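Local atomic coordinates of putative uncharacterized protein TTHA0988 (Thermus thermophilus, PDB entry 3OEP), a protein that is of unknown function but resembles KipI and KipA, with cyclophilin-like domains, the hydrolase and ATP-binding roles generally assigned to its family remaining unproven. Residues A132-P136 / V152-Q156; R142-H148 / Y160-G166; F276-V282 / L321-P325. All coordinates share one frame. Residues are numbered along the deposited sequence.

Interaction 1: residues A132-P136 / V152-Q156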
ATOM      1  N   ALA A 132     -18.662 -13.822 -25.776  1.00 16.20           N
ATOM      2  CA  ALA A 132     -20.091 -13.609 -25.526  1.00 15.37           C
ATOM      3  C   ALA A 132     -20.403 -13.058 -24.135  1.00 14.96           C
ATOM      4  O   ALA A 132     -21.484 -12.518 -23.928  1.00 15.94           O
ATOM      5  CB  ALA A 132     -20.873 -14.910 -25.757  1.00 16.82           C
ATOM      6  N   LEU A 133     -19.465 -13.192 -23.195  1.00 13.64           N
ATOM      7  CA  LEU A 133     -19.665 -12.737 -21.815  1.00 13.74           C
ATOM      8  C   LEU A 133     -18.952 -11.411 -21.516  1.00 13.56           C
ATOM      9  O   LEU A 133     -18.979 -10.926 -20.389  1.00 14.84           O
ATOM     10  CB  LEU A 133     -19.219 -13.835 -20.841  1.00 14.37           C
ATOM     11  CG  LEU A 133     -19.433 -13.623 -19.340  1.00 14.69           C
ATOM     12  CD1 LEU A 133     -20.867 -13.197 -19.013  1.00 15.09           C
ATOM     13  CD2 LEU A 133     -19.055 -14.892 -18.567  1.00 12.31           C
ATOM     14  N   ARG A 134     -18.350 -10.798 -22.533  1.00 13.67           N
ATOM     15  CA  ARG A 134     -17.610  -9.551 -22.319  1.00 14.08           C
ATOM     16  C   ARG A 134     -18.532  -8.339 -22.278  1.00 16.53           C
ATOM     17  O   ARG A 134     -19.242  -8.053 -23.241  1.00 16.99           O
ATOM     18  CB  ARG A 134     -16.545  -9.371 -23.401  1.00 15.00           C
ATOM     19  CG  ARG A 134     -15.506 -10.461 -23.353  1.00 15.43           C
ATOM     20  CD  ARG A 134     -14.410 -10.274 -24.376  1.00 16.07           C
ATOM     21  NE  ARG A 134     -13.590 -11.476 -24.460  1.00 15.34           N
ATOM     22  CZ  ARG A 134     -12.643 -11.692 -25.364  1.00 21.32           C
ATOM     23  NH1 ARG A 134     -12.363 -10.772 -26.288  1.00 23.48           N
ATOM     24  NH2 ARG A 134     -11.971 -12.839 -25.344  1.00 19.75           N
ATOM     25  N   LEU A 135     -18.517  -7.622 -21.159  1.00 16.73           N
ATOM     26  CA  LEU A 135     -19.255  -6.371 -21.080  1.00 19.56           C
ATOM     27  C   LEU A 135     -18.554  -5.383 -20.159  1.00 19.34           C
ATOM     28  O   LEU A 135     -17.823  -5.789 -19.251  1.00 18.61           O
ATOM     29  CB  LEU A 135     -20.708  -6.606 -20.655  1.00 22.60           C
ATOM     30  CG  LEU A 135     -21.062  -6.620 -19.178  1.00 23.52           C
ATOM     31  CD1 LEU A 135     -22.585  -6.691 -18.980  1.00 19.85           C
ATOM     32  CD2 LEU A 135     -20.361  -7.792 -18.506  1.00 25.15           C
ATOM     33  N   PRO A 136     -18.768  -4.081 -20.399  1.00 20.21           N
ATOM     34  CA  PRO A 136     -18.039  -3.072 -19.648  1.00 21.32           C
ATOM     35  C   PRO A 136     -18.388  -3.049 -18.166  1.00 19.83           C
ATOM     36  O   PRO A 136     -19.470  -3.485 -17.759  1.00 18.91           O
ATOM     37  CB  PRO A 136     -18.466  -1.751 -20.312  1.00 22.91           C
ATOM     38  CG  PRO A 136     -19.005  -2.114 -21.618  1.00 25.17           C
ATOM     39  CD  PRO A 136     -19.584  -3.482 -21.471  1.00 22.82           C
ATOM     40  N   VAL A 152     -16.998  -9.849 -13.450  1.00 12.02           N
ATOM     41  CA  VAL A 152     -16.444  -9.722 -14.796  1.00 12.34           C
ATOM     42  C   VAL A 152     -16.482  -8.283 -15.303  1.00 12.61           C
ATOM     43  O   VAL A 152     -17.389  -7.506 -14.991  1.00 13.40           O
ATOM     44  CB  VAL A 152     -17.151 -10.639 -15.828  1.00 12.47           C
ATOM     45  CG1 VAL A 152     -16.981 -12.111 -15.459  1.00 13.12           C
ATOM     46  CG2 VAL A 152     -18.642 -10.283 -15.968  1.00 12.35           C
ATOM     47  N   ALA A 153     -15.481  -7.947 -16.101  1.00 12.55           N
ATOM     48  CA  ALA A 153     -15.462  -6.691 -16.831  1.00 14.39           C
ATOM     49  C   ALA A 153     -14.603  -6.904 -18.061  1.00 14.26           C
ATOM     50  O   ALA A 153     -13.418  -7.235 -17.956  1.00 12.57           O
ATOM     51  CB  ALA A 153     -14.919  -5.569 -15.973  1.00 15.20           C
ATOM     52  N   GLY A 154     -15.219  -6.733 -19.225  1.00 14.73           N
ATOM     53  CA  GLY A 154     -14.568  -6.995 -20.498  1.00 15.88           C
ATOM     54  C   GLY A 154     -13.990  -8.398 -20.552  1.00 14.10           C
ATOM     55  O   GLY A 154     -14.661  -9.369 -20.209  1.00 15.07           O
ATOM     56  N   VAL A 155     -12.727  -8.495 -20.964  1.00 15.75           N
ATOM     57  CA  VAL A 155     -12.045  -9.787 -21.114  1.00 13.57           C
ATOM     58  C   VAL A 155     -11.575 -10.389 -19.778  1.00 13.73           C
ATOM     59  O   VAL A 155     -11.025 -11.494 -19.752  1.00 14.21           O
ATOM     60  CB  VAL A 155     -10.840  -9.646 -22.088  1.00 16.25           C
ATOM     61  CG1 VAL A 155      -9.695  -8.901 -21.422  1.00 14.87           C
ATOM     62  CG2 VAL A 155     -10.383 -11.011 -22.614  1.00 17.23           C
ATOM     63  N   GLN A 156     -11.796  -9.676 -18.674  1.00 12.81           N
ATOM     64  CA  GLN A 156     -11.273 -10.103 -17.377  1.00 13.06           C
ATOM     65  C   GLN A 156     -12.340 -10.569 -16.400  1.00 12.98           C
ATOM     66  O   GLN A 156     -13.478 -10.093 -16.413  1.00 13.49           O
ATOM     67  CB  GLN A 156     -10.489  -8.969 -16.729  1.00 15.09           C
ATOM     68  CG  GLN A 156      -9.305  -8.501 -17.538  1.00 16.78           C
ATOM     69  CD  GLN A 156      -8.430  -7.569 -16.743  1.00 23.21           C
ATOM     70  OE1 GLN A 156      -7.437  -7.995 -16.167  1.00 25.48           O
ATOM     71  NE2 GLN A 156      -8.815  -6.299 -16.667  1.00 25.06           N
TER
HETATM   72  O   HOH W   1     -17.201  -9.161 -18.929  1.00 11.35           O
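Leu133 ends a short 3-10 turn, and its side chain is buried against helices 89-96 and 100-108. Leu133 O lies 2.9 Å from water 1. Next comes Arg134, whose CA sits closest to Gly154, 4.4 Å from its CA. Its CG rests 3.4 Å from Gly154 O, and Val155 CG2 lies over one face of the guanidinium, 3.6 Å from Arg134 CZ, while Arg134 NE hydrogen-bonds to Val129 O. Leu135 makes the direct link: Gly154 N donates to Leu135 O at 2.8 Å with a nearly straight 178° angle, and Ala153 CA adds a CA-H...O contact of 3.5 Å to that same Leu135 O. Leu135 N donates to water 1 (3.0 Å), which also lies 2.9 Å from Gly154 O. On the buried side Leu135 CD2 packs 3.9 Å from Val152 CG2. At Pro136, the carbonyl shares Asn169 ND2 with Val152 O.

The Ala153-Gln156 type II' turn closes the hairpin of strands 149-153 and 156-159 in a cyclophilin-like barrel, and positive phi suits Gly154 there. Gly154 N is satisfied directly by Leu135 O, and Gly154 O meets the loop through water 1, so the tip of the turn is tied to the 132-136 loop through its main chain.

Interaction 2: residues R142-H148 / Y160-G166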
ATOM      1  N   ARG A 142     -19.731   0.418  -6.993  1.00 29.37           N
ATOM      2  CA  ARG A 142     -20.312   0.217  -5.673  1.00 29.01           C
ATOM      3  C   ARG A 142     -19.307   0.661  -4.620  1.00 29.39           C
ATOM      4  O   ARG A 142     -18.115   0.403  -4.761  1.00 27.17           O
ATOM      5  CB  ARG A 142     -20.626  -1.257  -5.435  1.00 28.00           C
ATOM      6  CG  ARG A 142     -21.771  -1.795  -6.249  1.00 28.53           C
ATOM      7  CD  ARG A 142     -22.138  -3.182  -5.775  1.00 27.66           C
ATOM      8  NE  ARG A 142     -23.406  -3.627  -6.338  1.00 28.78           N
ATOM      9  CZ  ARG A 142     -23.551  -4.220  -7.524  1.00 26.61           C
ATOM     10  NH1 ARG A 142     -22.504  -4.450  -8.310  1.00 21.25           N
ATOM     11  NH2 ARG A 142     -24.761  -4.586  -7.922  1.00 27.68           N
ATOM     12  N   PRO A 143     -19.781   1.336  -3.559  1.00 30.64           N
ATOM     13  CA  PRO A 143     -18.859   1.664  -2.469  1.00 31.33           C
ATOM     14  C   PRO A 143     -18.322   0.437  -1.712  1.00 29.99           C
ATOM     15  O   PRO A 143     -17.203   0.487  -1.187  1.00 29.96           O
ATOM     16  CB  PRO A 143     -19.693   2.567  -1.547  1.00 31.87           C
ATOM     17  CG  PRO A 143     -21.101   2.327  -1.913  1.00 33.31           C
ATOM     18  CD  PRO A 143     -21.124   1.906  -3.348  1.00 32.36           C
ATOM     19  N   ARG A 144     -19.090  -0.652  -1.669  0.50 29.84           N
ATOM     20  CA  ARG A 144     -18.652  -1.865  -0.975  0.50 28.65           C
ATOM     21  C   ARG A 144     -19.129  -3.149  -1.659  0.50 26.47           C
ATOM     22  O   ARG A 144     -20.276  -3.564  -1.492  0.50 28.37           O
ATOM     23  CB  ARG A 144     -19.132  -1.846   0.476  0.50 29.81           C
ATOM     24  CG  ARG A 144     -18.355  -2.775   1.400  0.50 31.39           C
ATOM     25  CD  ARG A 144     -18.755  -2.552   2.851  0.50 32.40           C
ATOM     26  NE  ARG A 144     -17.909  -3.284   3.790  0.50 33.17           N
ATOM     27  CZ  ARG A 144     -16.706  -2.877   4.184  0.50 33.39           C
ATOM     28  NH1 ARG A 144     -16.195  -1.750   3.709  0.50 36.58           N
ATOM     29  NH2 ARG A 144     -16.011  -3.604   5.047  0.50 32.92           N
ATOM     30  N   VAL A 145     -18.226  -3.777  -2.407  1.00 22.58           N
ATOM     31  CA  VAL A 145     -18.464  -5.094  -2.981  1.00 19.74           C
ATOM     32  C   VAL A 145     -18.100  -6.078  -1.864  1.00 19.00           C
ATOM     33  O   VAL A 145     -17.103  -5.879  -1.173  1.00 19.64           O
ATOM     34  CB  VAL A 145     -17.575  -5.329  -4.212  1.00 19.39           C
ATOM     35  CG1 VAL A 145     -17.663  -6.787  -4.691  1.00 17.62           C
ATOM     36  CG2 VAL A 145     -17.957  -4.351  -5.341  1.00 19.31           C
ATOM     37  N   PRO A 146     -18.907  -7.131  -1.663  1.00 18.30           N
ATOM     38  CA  PRO A 146     -18.592  -8.037  -0.556  1.00 17.89           C
ATOM     39  C   PRO A 146     -17.358  -8.902  -0.814  1.00 16.45           C
ATOM     40  O   PRO A 146     -17.019  -9.169  -1.967  1.00 14.96           O
ATOM     41  CB  PRO A 146     -19.855  -8.902  -0.440  1.00 19.95           C
ATOM     42  CG  PRO A 146     -20.514  -8.813  -1.761  1.00 20.72           C
ATOM     43  CD  PRO A 146     -20.178  -7.475  -2.327  1.00 19.84           C
ATOM     44  N   ALA A 147     -16.694  -9.333   0.260  1.00 14.58           N
ATOM     45  CA  ALA A 147     -15.614 -10.303   0.155  1.00 15.57           C
ATOM     46  C   ALA A 147     -16.125 -11.531  -0.579  1.00 14.69           C
ATOM     47  O   ALA A 147     -17.278 -11.939  -0.387  1.00 15.48           O
ATOM     48  CB  ALA A 147     -15.104 -10.696   1.540  1.00 16.52           C
ATOM     49  N   HIS A 148     -15.255 -12.086  -1.422  1.00 14.31           N
ATOM     50  CA  HIS A 148     -15.476 -13.331  -2.176  1.00 12.27           C
ATOM     51  C   HIS A 148     -16.357 -13.175  -3.411  1.00 12.91           C
ATOM     52  O   HIS A 148     -16.667 -14.169  -4.079  1.00 12.96           O
ATOM     53  CB  HIS A 148     -15.985 -14.459  -1.275  1.00 12.85           C
ATOM     54  CG  HIS A 148     -15.258 -14.550   0.027  1.00 11.36           C
ATOM     55  ND1 HIS A 148     -13.889 -14.694   0.104  1.00 13.15           N
ATOM     56  CD2 HIS A 148     -15.702 -14.467   1.303  1.00 12.95           C
ATOM     57  CE1 HIS A 148     -13.526 -14.722   1.373  1.00 13.28           C
ATOM     58  NE2 HIS A 148     -14.607 -14.593   2.121  1.00 15.24           N
ATOM     59  N   TYR A 160     -12.893 -10.730  -5.553  1.00 13.89           N
ATOM     60  CA  TYR A 160     -12.607  -9.756  -4.490  1.00 14.78           C
ATOM     61  C   TYR A 160     -12.276 -10.540  -3.212  1.00 15.50           C
ATOM     62  O   TYR A 160     -13.139 -11.227  -2.684  1.00 16.68           O
ATOM     63  CB  TYR A 160     -13.817  -8.836  -4.262  1.00 15.69           C
ATOM     64  CG  TYR A 160     -14.090  -7.851  -5.378  1.00 15.10           C
ATOM     65  CD1 TYR A 160     -13.757  -6.506  -5.245  1.00 18.98           C
ATOM     66  CD2 TYR A 160     -14.689  -8.255  -6.571  1.00 16.07           C
ATOM     67  CE1 TYR A 160     -14.003  -5.593  -6.267  1.00 20.54           C
ATOM     68  CE2 TYR A 160     -14.940  -7.347  -7.603  1.00 18.36           C
ATOM     69  CZ  TYR A 160     -14.590  -6.017  -7.446  1.00 20.69           C
ATOM     70  OH  TYR A 160     -14.834  -5.112  -8.455  1.00 20.86           O
ATOM     71  N   PRO A 161     -11.028 -10.451  -2.704  1.00 14.60           N
ATOM     72  CA  PRO A 161     -10.691 -11.236  -1.505  1.00 15.34           C
ATOM     73  C   PRO A 161     -11.211 -10.620  -0.205  1.00 16.36           C
ATOM     74  O   PRO A 161     -11.395 -11.333   0.787  1.00 17.53           O
ATOM     75  CB  PRO A 161      -9.153 -11.235  -1.497  1.00 17.54           C
ATOM     76  CG  PRO A 161      -8.737 -10.666  -2.820  1.00 20.36           C
ATOM     77  CD  PRO A 161      -9.838  -9.778  -3.252  1.00 17.11           C
ATOM     78  N   LEU A 162     -11.409  -9.305  -0.234  1.00 15.61           N
ATOM     79  CA  LEU A 162     -11.801  -8.498   0.911  1.00 19.69           C
ATOM     80  C   LEU A 162     -12.863  -7.510   0.435  1.00 18.61           C
ATOM     81  O   LEU A 162     -12.902  -7.178  -0.760  1.00 18.24           O
ATOM     82  CB  LEU A 162     -10.601  -7.687   1.419  1.00 20.02           C
ATOM     83  CG  LEU A 162      -9.340  -8.436   1.873  1.00 27.94           C
ATOM     84  CD1 LEU A 162      -8.078  -7.826   1.268  1.00 30.32           C
ATOM     85  CD2 LEU A 162      -9.243  -8.455   3.377  1.00 27.19           C
ATOM     86  N   PRO A 163     -13.710  -7.018   1.352  1.00 18.91           N
ATOM     87  CA  PRO A 163     -14.661  -5.989   0.942  1.00 21.16           C
ATOM     88  C   PRO A 163     -13.937  -4.751   0.432  1.00 23.64           C
ATOM     89  O   PRO A 163     -12.951  -4.318   1.032  1.00 24.26           O
ATOM     90  CB  PRO A 163     -15.432  -5.672   2.229  1.00 22.65           C
ATOM     91  CG  PRO A 163     -15.200  -6.823   3.127  1.00 24.65           C
ATOM     92  CD  PRO A 163     -13.856  -7.366   2.777  1.00 20.09           C
ATOM     93  N   SER A 164     -14.400  -4.209  -0.687  1.00 25.31           N
ATOM     94  CA  SER A 164     -13.801  -3.008  -1.252  1.00 26.90           C
ATOM     95  C   SER A 164     -14.741  -2.352  -2.253  1.00 28.37           C
ATOM     96  O   SER A 164     -15.714  -2.974  -2.699  1.00 25.18           O
ATOM     97  CB  SER A 164     -12.461  -3.327  -1.929  1.00 27.46           C
ATOM     98  OG  SER A 164     -12.638  -3.959  -3.183  1.00 33.52           O
ATOM     99  N   PRO A 165     -14.461  -1.088  -2.611  1.00 29.51           N
ATOM    100  CA  PRO A 165     -15.233  -0.486  -3.693  1.00 29.26           C
ATOM    101  C   PRO A 165     -14.922  -1.192  -5.002  1.00 27.00           C
ATOM    102  O   PRO A 165     -13.815  -1.708  -5.175  1.00 28.61           O
ATOM    103  CB  PRO A 165     -14.731   0.965  -3.734  1.00 29.72           C
ATOM    104  CG  PRO A 165     -14.020   1.174  -2.444  1.00 31.10           C
ATOM    105  CD  PRO A 165     -13.480  -0.146  -2.043  1.00 30.48           C
ATOM    106  N   GLY A 166     -15.879  -1.215  -5.921  1.00 24.82           N
ATOM    107  CA  GLY A 166     -15.658  -1.896  -7.192  1.00 22.61           C
ATOM    108  C   GLY A 166     -16.797  -1.726  -8.171  1.00 20.83           C
ATOM    109  O   GLY A 166     -17.963  -1.687  -7.780  1.00 20.76           O
TER
HETATM  110  O   HOH W   2     -19.699  -3.833  -8.535  1.00 15.24           O
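This is an antiparallel beta pairing interrupted by a beta bulge, formed by the chain just before and just after the 149-153/156-159 hairpin of the cyclophilin-like barrel. Two hydrogen-bonded pairs define it. Arg142 N donates to Gly166 O (2.9 Å) and Gly166 N to Arg142 O (3.0 Å); Val145 N donates to Ser164 O (2.7 Å) and Ser164 N to Val145 O (3.2 Å). Two residues, Pro143 and Arg144, stand opposite the single Pro165, so the extra residue is on the 142-148 side, where the chain turns a corner. Nearer the hairpin, His148 N donates to Tyr160 O at 2.6 Å.

CA-H...O contacts supplement these bonds: Pro165 CA to Arg142 O and Pro163 CA to Val145 O, both 3.2 Å.

Among apolar contacts the CH-pi one stands out: Val145 CG1 sits 3.7 Å from the Tyr160 ring centroid, over its face. Ala147 CB meets Pro163 CD at 3.8 Å, and Pro163 CB lies over one face of the Arg144 guanidinium.

As for charge and water, Arg142 forms salt bridges with Asp88 and Glu87, and Arg142 NH1 donates to water 2 at 2.9 Å, which in turn donates to Gly166 O at 2.9 Å.

Interaction 3: residues F276-V282 / L321-P325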
ATOM      1  N   PHE A 276       1.964   8.612  14.229  1.00 11.78           N
ATOM      2  CA  PHE A 276       0.606   9.117  14.435  1.00 13.69           C
ATOM      3  C   PHE A 276       0.369  10.374  13.615  1.00 14.57           C
ATOM      4  O   PHE A 276       1.296  11.133  13.332  1.00 16.29           O
ATOM      5  CB  PHE A 276       0.322   9.386  15.917  1.00 15.49           C
ATOM      6  CG  PHE A 276       1.393  10.170  16.607  1.00 15.18           C
ATOM      7  CD1 PHE A 276       1.279  11.540  16.766  1.00 20.48           C
ATOM      8  CD2 PHE A 276       2.526   9.531  17.097  1.00 20.72           C
ATOM      9  CE1 PHE A 276       2.279  12.260  17.401  1.00 19.20           C
ATOM     10  CE2 PHE A 276       3.531  10.250  17.727  1.00 22.91           C
ATOM     11  CZ  PHE A 276       3.403  11.613  17.880  1.00 21.34           C
ATOM     12  N   ALA A 277      -0.885  10.588  13.233  1.00 13.27           N
ATOM     13  CA  ALA A 277      -1.232  11.696  12.361  1.00 15.94           C
ATOM     14  C   ALA A 277      -2.472  12.427  12.851  1.00 16.25           C
ATOM     15  O   ALA A 277      -3.415  11.800  13.337  1.00 16.56           O
ATOM     16  CB  ALA A 277      -1.443  11.195  10.938  1.00 17.40           C
ATOM     17  N   TYR A 278      -2.442  13.754  12.737  1.00 17.03           N
ATOM     18  CA  TYR A 278      -3.580  14.637  13.023  1.00 19.57           C
ATOM     19  C   TYR A 278      -3.912  14.740  14.523  1.00 19.22           C
ATOM     20  O   TYR A 278      -3.937  15.838  15.092  1.00 20.01           O
ATOM     21  CB  TYR A 278      -4.814  14.239  12.181  1.00 20.24           C
ATOM     22  CG  TYR A 278      -4.605  14.344  10.661  1.00 21.45           C
ATOM     23  CD1 TYR A 278      -4.245  13.232   9.900  1.00 24.72           C
ATOM     24  CD2 TYR A 278      -4.767  15.560  10.003  1.00 30.33           C
ATOM     25  CE1 TYR A 278      -4.052  13.333   8.506  1.00 27.30           C
ATOM     26  CE2 TYR A 278      -4.581  15.671   8.623  1.00 25.95           C
ATOM     27  CZ  TYR A 278      -4.225  14.559   7.881  1.00 26.88           C
ATOM     28  OH  TYR A 278      -4.047  14.701   6.511  1.00 27.37           O
ATOM     29  N   LYS A 279      -4.153  13.594  15.158  1.00 17.22           N
ATOM     30  CA  LYS A 279      -4.384  13.522  16.591  1.00 16.42           C
ATOM     31  C   LYS A 279      -3.572  12.364  17.150  1.00 15.98           C
ATOM     32  O   LYS A 279      -3.675  11.239  16.661  1.00 15.31           O
ATOM     33  CB  LYS A 279      -5.864  13.304  16.893  1.00 17.30           C
ATOM     34  CG  LYS A 279      -6.209  13.312  18.371  1.00 19.18           C
ATOM     35  CD  LYS A 279      -7.689  13.090  18.599  1.00 25.01           C
ATOM     36  CE  LYS A 279      -8.008  13.008  20.083  1.00 26.78           C
ATOM     37  NZ  LYS A 279      -9.457  12.767  20.325  1.00 28.23           N
ATOM     38  N   GLY A 280      -2.776  12.660  18.169  1.00 16.21           N
ATOM     39  CA  GLY A 280      -1.898  11.679  18.776  1.00 16.04           C
ATOM     40  C   GLY A 280      -2.563  10.912  19.902  1.00 15.61           C
ATOM     41  O   GLY A 280      -3.621  11.309  20.397  1.00 15.11           O
ATOM     42  N   PRO A 281      -1.933   9.807  20.320  1.00 15.29           N
ATOM     43  CA  PRO A 281      -2.431   9.005  21.421  1.00 15.10           C
ATOM     44  C   PRO A 281      -2.082   9.605  22.770  1.00 14.98           C
ATOM     45  O   PRO A 281      -1.274  10.530  22.855  1.00 16.05           O
ATOM     46  CB  PRO A 281      -1.701   7.674  21.233  1.00 15.18           C
ATOM     47  CG  PRO A 281      -0.415   8.047  20.620  1.00 16.01           C
ATOM     48  CD  PRO A 281      -0.706   9.239  19.738  1.00 14.51           C
ATOM     49  N   VAL A 282      -2.711   9.070  23.805  1.00 14.16           N
ATOM     50  CA  VAL A 282      -2.330   9.338  25.183  1.00 14.46           C
ATOM     51  C   VAL A 282      -1.675   8.059  25.701  1.00 13.94           C
ATOM     52  O   VAL A 282      -2.312   7.004  25.731  1.00 13.96           O
ATOM     53  CB  VAL A 282      -3.552   9.701  26.038  1.00 15.95           C
ATOM     54  CG1 VAL A 282      -3.139   9.959  27.490  1.00 16.25           C
ATOM     55  CG2 VAL A 282      -4.280  10.920  25.447  1.00 15.81           C
ATOM     56  N   LEU A 321       2.310  10.736  28.594  1.00 14.54           N
ATOM     57  CA  LEU A 321       2.821  11.498  27.468  1.00 13.45           C
ATOM     58  C   LEU A 321       1.658  11.815  26.526  1.00 14.93           C
ATOM     59  O   LEU A 321       0.885  10.921  26.156  1.00 14.26           O
ATOM     60  CB  LEU A 321       3.869  10.661  26.739  1.00 13.87           C
ATOM     61  CG  LEU A 321       4.551  11.269  25.516  1.00 15.05           C
ATOM     62  CD1 LEU A 321       5.353  12.509  25.890  1.00 15.18           C
ATOM     63  CD2 LEU A 321       5.438  10.195  24.867  1.00 15.95           C
ATOM     64  N   ARG A 322       1.539  13.082  26.139  1.00 13.91           N
ATOM     65  CA  ARG A 322       0.488  13.527  25.223  1.00 15.03           C
ATOM     66  C   ARG A 322       1.129  14.316  24.097  1.00 15.64           C
ATOM     67  O   ARG A 322       2.315  14.662  24.165  1.00 17.29           O
ATOM     68  CB  ARG A 322      -0.524  14.407  25.957  1.00 15.95           C
ATOM     69  CG  ARG A 322      -1.298  13.699  27.061  1.00 19.92           C
ATOM     70  CD  ARG A 322      -2.159  14.674  27.855  1.00 23.78           C
ATOM     71  NE  ARG A 322      -2.952  13.990  28.880  1.00 24.67           N
ATOM     72  CZ  ARG A 322      -2.536  13.697  30.112  1.00 30.25           C
ATOM     73  NH1 ARG A 322      -1.313  14.023  30.527  1.00 32.36           N
ATOM     74  NH2 ARG A 322      -3.360  13.071  30.947  1.00 33.74           N
ATOM     75  N   PHE A 323       0.343  14.603  23.064  1.00 16.18           N
ATOM     76  CA  PHE A 323       0.845  15.339  21.908  1.00 15.83           C
ATOM     77  C   PHE A 323      -0.109  16.468  21.583  1.00 17.71           C
ATOM     78  O   PHE A 323      -1.251  16.235  21.193  1.00 19.99           O
ATOM     79  CB  PHE A 323       1.035  14.401  20.726  1.00 16.38           C
ATOM     80  CG  PHE A 323       2.020  13.304  21.004  1.00 14.76           C
ATOM     81  CD1 PHE A 323       3.379  13.526  20.863  1.00 16.76           C
ATOM     82  CD2 PHE A 323       1.586  12.072  21.477  1.00 15.49           C
ATOM     83  CE1 PHE A 323       4.298  12.522  21.150  1.00 18.59           C
ATOM     84  CE2 PHE A 323       2.500  11.061  21.762  1.00 19.13           C
ATOM     85  CZ  PHE A 323       3.854  11.290  21.600  1.00 17.17           C
ATOM     86  N   ARG A 324       0.363  17.689  21.795  1.00 16.74           N
ATOM     87  CA  ARG A 324      -0.425  18.885  21.562  1.00 17.63           C
ATOM     88  C   ARG A 324      -0.285  19.312  20.104  1.00 17.42           C
ATOM     89  O   ARG A 324       0.814  19.615  19.664  1.00 17.28           O
ATOM     90  CB  ARG A 324       0.072  20.000  22.482  1.00 19.55           C
ATOM     91  CG  ARG A 324      -0.656  21.324  22.337  1.00 25.36           C
ATOM     92  CD  ARG A 324      -0.175  22.302  23.407  1.00 29.30           C
ATOM     93  NE  ARG A 324      -0.611  21.901  24.744  1.00 33.54           N
ATOM     94  CZ  ARG A 324      -0.109  22.367  25.891  1.00 36.98           C
ATOM     95  NH1 ARG A 324       0.877  23.258  25.898  1.00 38.86           N
ATOM     96  NH2 ARG A 324      -0.597  21.930  27.046  1.00 37.85           N
ATOM     97  N   PRO A 325      -1.393  19.347  19.346  1.00 17.97           N
ATOM     98  CA  PRO A 325      -1.264  19.771  17.953  1.00 19.77           C
ATOM     99  C   PRO A 325      -0.675  21.177  17.831  1.00 21.62           C
ATOM    100  O   PRO A 325      -1.033  22.067  18.600  1.00 21.95           O
ATOM    101  CB  PRO A 325      -2.705  19.724  17.438  1.00 20.58           C
ATOM    102  CG  PRO A 325      -3.370  18.714  18.309  1.00 19.77           C
ATOM    103  CD  PRO A 325      -2.761  18.893  19.656  1.00 19.84           C
TER
HETATM  104  O   HOH W   3      -2.982  14.999  19.752  1.00 20.23           O
HETATM  105  O   HOH W   4      -2.101  13.187  22.865  1.00 14.57           O
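Here an aromatic contact is combined with two water bridges between the backbones, at the point where the chain passes from one beta sheet to the sheet facing it. Phe276 lies near the end of strand 273-277 in one antiparallel sheet; Phe323 belongs to strand 320-325 in the other. Their rings meet obliquely, with centroids 4.3 Å apart, planes at 41° and Phe276 CZ 3.5 Å from Phe323 CE1. Phe298 meets Phe276 edge-to-face and Phe293 also touches Phe323, so the pair is part of an aromatic cluster between the sheets.

Beyond Ala277 the chain turns sharply. Tyr278, with phi/psi of 71/-56°, is the middle residue of a classic gamma turn closed by Lys279 N to Ala277 O at 2.7 Å. The path then runs through Gly280 and Pro281 to Val282, the first residue of strand 282-285, which pairs with strand 320-325. This is a crossover between the two sheets of a beta sandwich, in a region consistent with a cyclophilin-like fold.

Just ahead of that pairing the backbones are bridged by waters. Water 3 accepts from Gly280 N (2.8 Å) and donates to Phe323 O (2.6 Å); water 4 accepts from Phe323 N (2.8 Å) and donates to Pro281 O (2.8 Å). Both main-chain polar groups of Phe323, N and O, are thus served by water. Gly280 suits its place, since a CB there would lie 3.0 Å from Phe323 CB. Pro281 CD packs 4.0 Å from Phe323 CD2, and Pro281 O approaches that ring at its edge, 3.5 Å from Phe323 CD2. Toward the surface, Val282 CG1 touches Arg322 CG at 4.2 Å.

How the interactions relate
Interactions 1 and 2 belong to the same cyclophilin-like barrel, with centres about 18 Å apart. Their segments alternate along the chain and adjoin in sequence: strand 149-153 leads from His148 in interaction 2 to the turn in interaction 1, and strand 156-159 leads back to Tyr160. They therefore lie at opposite ends of one hairpin. Tyr160 OH hydrogen-bonds a glycerol, probably from the crystallisation liquor, which may mark a pocket beside interaction 2. Interaction 3 comes later in the chain, within the other carboxyltransferase-type family region. Its centre is about 32 Å from that of interaction 2 and 48 Å from that of interaction 1, and it touches neither; nearest atoms are about 19 and 32 Å away.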